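Local coordinates for protein galactokinase (Bifidobacterium longum subsp. infantis ATCC 15697 = JCM 1222 = DSM 20088, PDB 6TER) that binds galactose and ADP and probably transfers a phosphate from ATP to galactose, at residues Val41-Glu46 and Leu56-Pro61; His47-Ala52 and Gly188-Asn193. All blocks are in the same frame, centred on the assembly; numbering follows the deposited sequence.

Contact 1 (Val41-Glu46 and Leu56-Pro61); sequences VNLIGE and LPIALP. With GLA (alpha-D-galactopyranose), chain B.
Val41 and Ile58 face each other as an antiparallel hydrogen-bonded pair. Val41 N reaches Ile58 O at 3.1 Å, and Ile58 N returns to Val41 O at 2.9 Å. Their side chains lie on the same sheet face. Leu60 CD2 also reaches Val41 CG2. Asn42 and Pro57 form the next, non-hydrogen-bonded pair. The strand then gives way to loop, and Leu43 N bonds to Leu56 O at 3.0 Å. The Leu43 side chain follows the same carbonyl. Its CB lies 3.2 Å from Leu56 O, and CG passes close by as well. CG stands opposite the backbone carbonyl carbon (chi1 -63°), which carries CD1 on to Leu56 CD2 at 3.9 Å and to Ile58 CG2. The two leucines cross at a slant. On the Pro57 face, Asn42 joins both segments to the sugar site. Its OD1 takes the Leu56 N-H on an in-plane lone pair, 3.2 Å away. Its ND2 gives a straight bond to Glu46 OE1 (3.1 Å, 168°), met from above the carboxylate plane. A leucine in place of Asn42 would probably cost Leu56 N its bond to the amide, leaving the weak one to Ile44 O, and take from Glu46 OE1 its amide partner. Glu46 OE1 lies 2.8 Å from O6 of the alpha-D-galactopyranose, and Arg363 pairs with its OE2. Asn42 is thus a second-shell residue where the first strand of a beta hairpin runs into its loop, within the galactose-binding signature of galactokinases.

Contact 2 (His47-Ala52 and Gly188-Asn193); sequences HTDYNA and GGLDQN. With GLA (alpha-D-galactopyranose), chain B.
Tyr50 and Gly188 bring the two backbones closest, with their CA atoms 4.7 Å apart. Asp49 and Tyr50 make a short 3-10 turn in the loop between two strands. Gly188 and Gly189 lead into the helix that starts at Leu190, with Gly189 at the N-cap. Gly188 sits so near Asp49 that a side chain on it would run into OD1. Gly189 has a positive phi (119°) at which a beta carbon would crowd the carbonyl oxygen of Gly188. Asp49 carries the contact. Its CG lies between the backbone N and the carbonyl carbon (chi1 72°), and the carboxylate faces the helix start. OD2 accepts the Leu190 N-H at 3.0 Å, although the modelled place of OD2 is less sure. This glycine-led helix start, in the N-terminal domain of the GHMP kinases, forms one wall of the galactose site. Gly188 N bonds to the sugar O3 at 3.0 Å. Beside it, Asp49 OD1 lies 2.6 Å from the sugar O4 and OD2, with the same caution, 2.6 Å from O3. The Tyr50 ring brings its edge toward that same O4. His47 meets the C6 arm of the sugar: its N gives a nearly linear bond to O6 (2.7 Å, 177°), and C6 sits 3.7 Å above the centre of the imidazole. NE2 bonds to Gly367 O and ND1 pairs with Tyr50 OH, which together would hold the ring's rotation. Further along the helix, Asp191 OD2 is 3.0 Å from the sugar O2, and its OD1 forms a salt bridge with Arg40. Asn193 ND2 turns back to Gly189 O.

How the contacts relate
Both contacts are buried and both touch the galactose, but they sit differently in the fold. Contact 1 joins neighbouring strands of one hairpin and is mostly backbone bonding and aliphatic packing; Glu46 alone brings it to the sugar. Contact 2 joins the loop of that hairpin to a distant helix start. It buries less surface between its segments, and its chemistry is largely polar and directed at the ligand. Tyr50 and Gly188 remain partly exposed there. Leu190 of contact 2 ties the two together, its CD1 against Asn42 and Glu46 and its CD2 against Pro57. Glu46 and His47 are neighbours in the chain, so the first segments of the two contacts run on into each other.

Contact 1 (Val41-Glu46 and Leu56-Pro61)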
loop_
_atom_site.group_PDB
_atom_site.type_symbol
_atom_site.label_atom_id
_atom_site.label_comp_id
_atom_site.label_asym_id
_atom_site.label_seq_id
_atom_site.Cartn_x
_atom_site.Cartn_y
_atom_site.Cartn_z
ATOM N N VAL A 41 4.486 2.606 2.656
ATOM C CA VAL A 41 4.078 2.541 4.071
ATOM C C VAL A 41 2.899 3.494 4.241
ATOM O O VAL A 41 2.998 4.617 3.795
ATOM C CB VAL A 41 5.235 2.910 5.002
ATOM C CG1 VAL A 41 4.755 3.177 6.409
ATOM C CG2 VAL A 41 6.234 1.795 5.034
ATOM N N ASN A 42 1.862 3.047 4.921
ATOM C CA ASN A 42 0.799 3.972 5.328
ATOM C C ASN A 42 1.080 4.475 6.745
ATOM O O ASN A 42 0.926 3.694 7.715
ATOM C CB ASN A 42 -0.581 3.350 5.281
ATOM C CG ASN A 42 -1.632 4.434 5.343
ATOM O OD1 ASN A 42 -1.363 5.568 4.979
ATOM N ND2 ASN A 42 -2.820 4.091 5.794
ATOM N N LEU A 43 1.444 5.740 6.871
ATOM C CA LEU A 43 1.825 6.288 8.200
ATOM C C LEU A 43 0.662 6.172 9.181
ATOM O O LEU A 43 0.897 5.796 10.297
ATOM C CB LEU A 43 2.262 7.742 8.084
ATOM C CG LEU A 43 3.502 8.014 7.239
ATOM C CD1 LEU A 43 3.747 9.503 7.156
ATOM C CD2 LEU A 43 4.745 7.295 7.769
ATOM N N ILE A 44 -0.550 6.538 8.786
ATOM C CA ILE A 44 -1.706 6.459 9.697
ATOM C C ILE A 44 -2.927 6.628 8.787
ATOM O O ILE A 44 -2.748 7.119 7.664
ATOM C CB ILE A 44 -1.523 7.557 10.778
ATOM C CG1 ILE A 44 -2.448 7.325 11.974
ATOM C CG2 ILE A 44 -1.634 8.966 10.188
ATOM C CD1 ILE A 44 -2.226 8.296 13.109
ATOM N N GLY A 45 -4.099 6.172 9.232
ATOM C CA GLY A 45 -5.374 6.247 8.496
ATOM C C GLY A 45 -5.624 4.902 7.867
ATOM O O GLY A 45 -5.708 4.846 6.631
ATOM N N GLU A 46 -5.677 3.870 8.699
ATOM C CA GLU A 46 -5.741 2.455 8.253
ATOM C C GLU A 46 -7.199 1.990 8.249
ATOM O O GLU A 46 -7.909 2.291 9.234
ATOM C CB GLU A 46 -4.947 1.557 9.175
ATOM C CG GLU A 46 -4.198 0.454 8.401
ATOM C CD GLU A 46 -3.049 0.943 7.512
ATOM O OE1 GLU A 46 -3.192 1.024 6.286
ATOM O OE2 GLU A 46 -1.968 1.215 8.068
ATOM N N LEU A 56 -2.509 8.604 4.912
ATOM C CA LEU A 56 -1.228 9.373 4.795
ATOM C C LEU A 56 -0.055 8.448 4.448
ATOM O O LEU A 56 0.854 8.183 5.256
ATOM C CB LEU A 56 -0.979 10.116 6.112
ATOM C CG LEU A 56 0.172 11.127 6.106
ATOM C CD1 LEU A 56 -0.105 12.273 5.139
ATOM C CD2 LEU A 56 0.476 11.664 7.514
ATOM N N PRO A 57 -0.031 7.876 3.229
ATOM C CA PRO A 57 1.135 7.093 2.828
ATOM C C PRO A 57 2.370 7.868 2.364
ATOM O O PRO A 57 2.279 9.014 1.940
ATOM C CB PRO A 57 0.624 6.275 1.627
ATOM C CG PRO A 57 -0.541 7.092 1.050
ATOM C CD PRO A 57 -1.158 7.786 2.265
ATOM N N ILE A 58 3.502 7.171 2.445
ATOM C CA ILE A 58 4.767 7.520 1.743
ATOM C C ILE A 58 5.106 6.374 0.781
ATOM O O ILE A 58 4.720 5.224 1.039
ATOM C CB ILE A 58 5.914 7.782 2.733
ATOM C CG1 ILE A 58 6.209 6.561 3.619
ATOM C CG2 ILE A 58 5.597 9.035 3.545
ATOM C CD1 ILE A 58 7.616 6.555 4.210
ATOM N N ALA A 59 5.843 6.672 -0.261
ATOM C CA ALA A 59 6.392 5.635 -1.170
ATOM C C ALA A 59 7.747 5.211 -0.600
ATOM O O ALA A 59 8.459 6.126 -0.109
ATOM C CB ALA A 59 6.522 6.185 -2.566
ATOM N N LEU A 60 8.048 3.912 -0.574
ATOM C CA LEU A 60 9.376 3.379 -0.140
ATOM C C LEU A 60 10.359 3.575 -1.278
ATOM O O LEU A 60 9.951 3.694 -2.439
ATOM C CB LEU A 60 9.279 1.895 0.233
ATOM C CG LEU A 60 8.495 1.589 1.511
ATOM C CD1 LEU A 60 8.242 0.098 1.708
ATOM C CD2 LEU A 60 9.217 2.124 2.716
ATOM N N PRO A 61 11.678 3.567 -0.979
ATOM C CA PRO A 61 12.682 3.565 -2.021
ATOM C C PRO A 61 12.617 2.238 -2.781
ATOM O O PRO A 61 13.202 2.226 -3.887
ATOM C CB PRO A 61 13.990 3.775 -1.253
ATOM C CG PRO A 61 13.703 3.212 0.105
ATOM C CD PRO A 61 12.266 3.594 0.369
HETATM C C1 GLA B . -4.728 -3.003 2.198
HETATM C C2 GLA B . -5.546 -2.460 1.043
HETATM C C3 GLA B . -5.564 -0.932 1.104
HETATM C C4 GLA B . -6.146 -0.434 2.479
HETATM C C5 GLA B . -5.463 -1.102 3.638
HETATM C C6 GLA B . -6.142 -0.727 4.992
HETATM O O1 GLA B . -3.327 -2.650 2.056
HETATM O O2 GLA B . -5.142 -2.966 -0.271
HETATM O O3 GLA B . -6.401 -0.410 0.060
HETATM O O4 GLA B . -7.557 -0.700 2.644
HETATM O O5 GLA B . -5.330 -2.526 3.437
HETATM O O6 GLA B . -5.775 0.644 5.359
#

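Contact 2 (His47-Ala52 and Gly188-Asn193)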
loop_
_atom_site.group_PDB
_atom_site.type_symbol
_atom_site.label_atom_id
_atom_site.label_comp_id
_atom_site.label_asym_id
_atom_site.label_seq_id
_atom_site.Cartn_x
_atom_site.Cartn_y
_atom_site.Cartn_z
ATOM N N HIS A 47 -7.612 1.243 7.209
ATOM C CA HIS A 47 -9.014 0.746 7.057
ATOM C C HIS A 47 -9.989 1.917 6.915
ATOM O O HIS A 47 -11.231 1.765 7.227
ATOM C CB HIS A 47 -9.341 -0.292 8.148
ATOM C CG HIS A 47 -8.662 -1.593 7.861
ATOM N ND1 HIS A 47 -9.202 -2.517 6.958
ATOM C CD2 HIS A 47 -7.440 -2.083 8.221
ATOM C CE1 HIS A 47 -8.371 -3.551 6.853
ATOM N NE2 HIS A 47 -7.291 -3.314 7.609
ATOM N N THR A 48 -9.466 3.031 6.389
ATOM C CA THR A 48 -10.182 4.301 6.069
ATOM C C THR A 48 -10.453 4.452 4.547
ATOM O O THR A 48 -11.485 5.096 4.176
ATOM C CB THR A 48 -9.444 5.527 6.670
ATOM O OG1 THR A 48 -8.135 5.628 6.102
ATOM C CG2 THR A 48 -9.271 5.510 8.187
ATOM N N ASP A 49 -9.577 3.969 3.670
ATOM C CA ASP A 49 -9.601 4.261 2.199
ATOM C C ASP A 49 -10.940 3.821 1.565
ATOM O O ASP A 49 -11.555 4.690 0.857
ATOM C CB ASP A 49 -8.333 3.725 1.521
ATOM C CG ASP A 49 -8.226 2.212 1.387
ATOM O OD1 ASP A 49 -8.892 1.427 2.156
ATOM O OD2 ASP A 49 -7.538 1.840 0.492
ATOM N N TYR A 50 -11.455 2.616 1.886
ATOM C CA TYR A 50 -12.742 2.088 1.356
ATOM C C TYR A 50 -13.954 2.648 2.142
ATOM O O TYR A 50 -15.141 2.413 1.721
ATOM C CB TYR A 50 -12.727 0.551 1.278
ATOM C CG TYR A 50 -12.408 -0.171 2.575
ATOM C CD1 TYR A 50 -13.324 -0.255 3.611
ATOM C CD2 TYR A 50 -11.144 -0.729 2.807
ATOM C CE1 TYR A 50 -13.024 -0.895 4.809
ATOM C CE2 TYR A 50 -10.825 -1.353 4.005
ATOM C CZ TYR A 50 -11.764 -1.433 5.019
ATOM O OH TYR A 50 -11.444 -2.076 6.178
ATOM N N ASN A 51 -13.723 3.426 3.202
ATOM C CA ASN A 51 -14.787 4.164 3.945
ATOM C C ASN A 51 -14.838 5.668 3.566
ATOM O O ASN A 51 -15.532 6.433 4.276
ATOM C CB ASN A 51 -14.593 3.985 5.458
ATOM C CG ASN A 51 -14.965 2.590 5.927
ATOM O OD1 ASN A 51 -16.008 2.125 5.554
ATOM N ND2 ASN A 51 -14.092 1.881 6.640
ATOM N N ALA A 52 -14.220 6.074 2.457
ATOM C CA ALA A 52 -14.064 7.456 1.932
ATOM C C ALA A 52 -13.354 8.342 2.945
ATOM O O ALA A 52 -13.776 9.548 3.032
ATOM C CB ALA A 52 -15.398 8.047 1.524
ATOM N N GLY A 188 -8.720 -1.186 -1.642
ATOM C CA GLY A 188 -9.500 0.055 -1.365
ATOM C C GLY A 188 -8.987 1.375 -1.971
ATOM O O GLY A 188 -9.756 2.396 -1.839
ATOM N N GLY A 189 -7.778 1.421 -2.537
ATOM C CA GLY A 189 -7.263 2.539 -3.362
ATOM C C GLY A 189 -6.013 3.237 -2.817
ATOM O O GLY A 189 -5.319 3.911 -3.628
ATOM N N LEU A 190 -5.756 3.119 -1.509
ATOM C CA LEU A 190 -4.574 3.660 -0.773
ATOM C C LEU A 190 -3.274 3.351 -1.532
ATOM O O LEU A 190 -2.548 4.315 -1.861
ATOM C CB LEU A 190 -4.576 3.036 0.631
ATOM C CG LEU A 190 -3.639 3.599 1.702
ATOM C CD1 LEU A 190 -3.849 2.820 2.971
ATOM C CD2 LEU A 190 -2.192 3.534 1.317
ATOM N N ASP A 191 -3.027 2.075 -1.853
ATOM C CA ASP A 191 -1.669 1.565 -2.222
ATOM C C ASP A 191 -1.224 2.159 -3.571
ATOM O O ASP A 191 -0.039 2.623 -3.746
ATOM C CB ASP A 191 -1.638 0.030 -2.271
ATOM C CG ASP A 191 -2.104 -0.627 -0.993
ATOM O OD1 ASP A 191 -2.040 0.073 0.087
ATOM O OD2 ASP A 191 -2.521 -1.830 -1.068
ATOM N N GLN A 192 -2.148 2.158 -4.515
ATOM C CA GLN A 192 -1.915 2.594 -5.909
ATOM C C GLN A 192 -1.858 4.122 -6.012
ATOM O O GLN A 192 -1.020 4.606 -6.773
ATOM C CB GLN A 192 -3.022 2.034 -6.793
ATOM C CG GLN A 192 -3.174 0.522 -6.716
ATOM C CD GLN A 192 -4.095 0.037 -5.607
ATOM O OE1 GLN A 192 -4.472 0.776 -4.699
ATOM N NE2 GLN A 192 -4.483 -1.231 -5.678
ATOM N N ASN A 193 -2.678 4.875 -5.261
ATOM C CA ASN A 193 -2.485 6.347 -5.136
ATOM C C ASN A 193 -1.081 6.654 -4.590
ATOM O O ASN A 193 -0.362 7.534 -5.163
ATOM C CB ASN A 193 -3.618 6.975 -4.333
ATOM C CG ASN A 193 -4.877 7.169 -5.159
ATOM O OD1 ASN A 193 -5.013 8.153 -5.888
ATOM N ND2 ASN A 193 -5.802 6.234 -5.035
HETATM C C1 GLA B . -4.728 -3.003 2.198
HETATM C C2 GLA B . -5.546 -2.460 1.043
HETATM C C3 GLA B . -5.564 -0.932 1.104
HETATM C C4 GLA B . -6.146 -0.434 2.479
HETATM C C5 GLA B . -5.463 -1.102 3.638
HETATM C C6 GLA B . -6.142 -0.727 4.992
HETATM O O1 GLA B . -3.327 -2.650 2.056
HETATM O O2 GLA B . -5.142 -2.966 -0.271
HETATM O O3 GLA B . -6.401 -0.410 0.060
HETATM O O4 GLA B . -7.557 -0.700 2.644
HETATM O O5 GLA B . -5.330 -2.526 3.437
HETATM O O6 GLA B . -5.775 0.644 5.359
#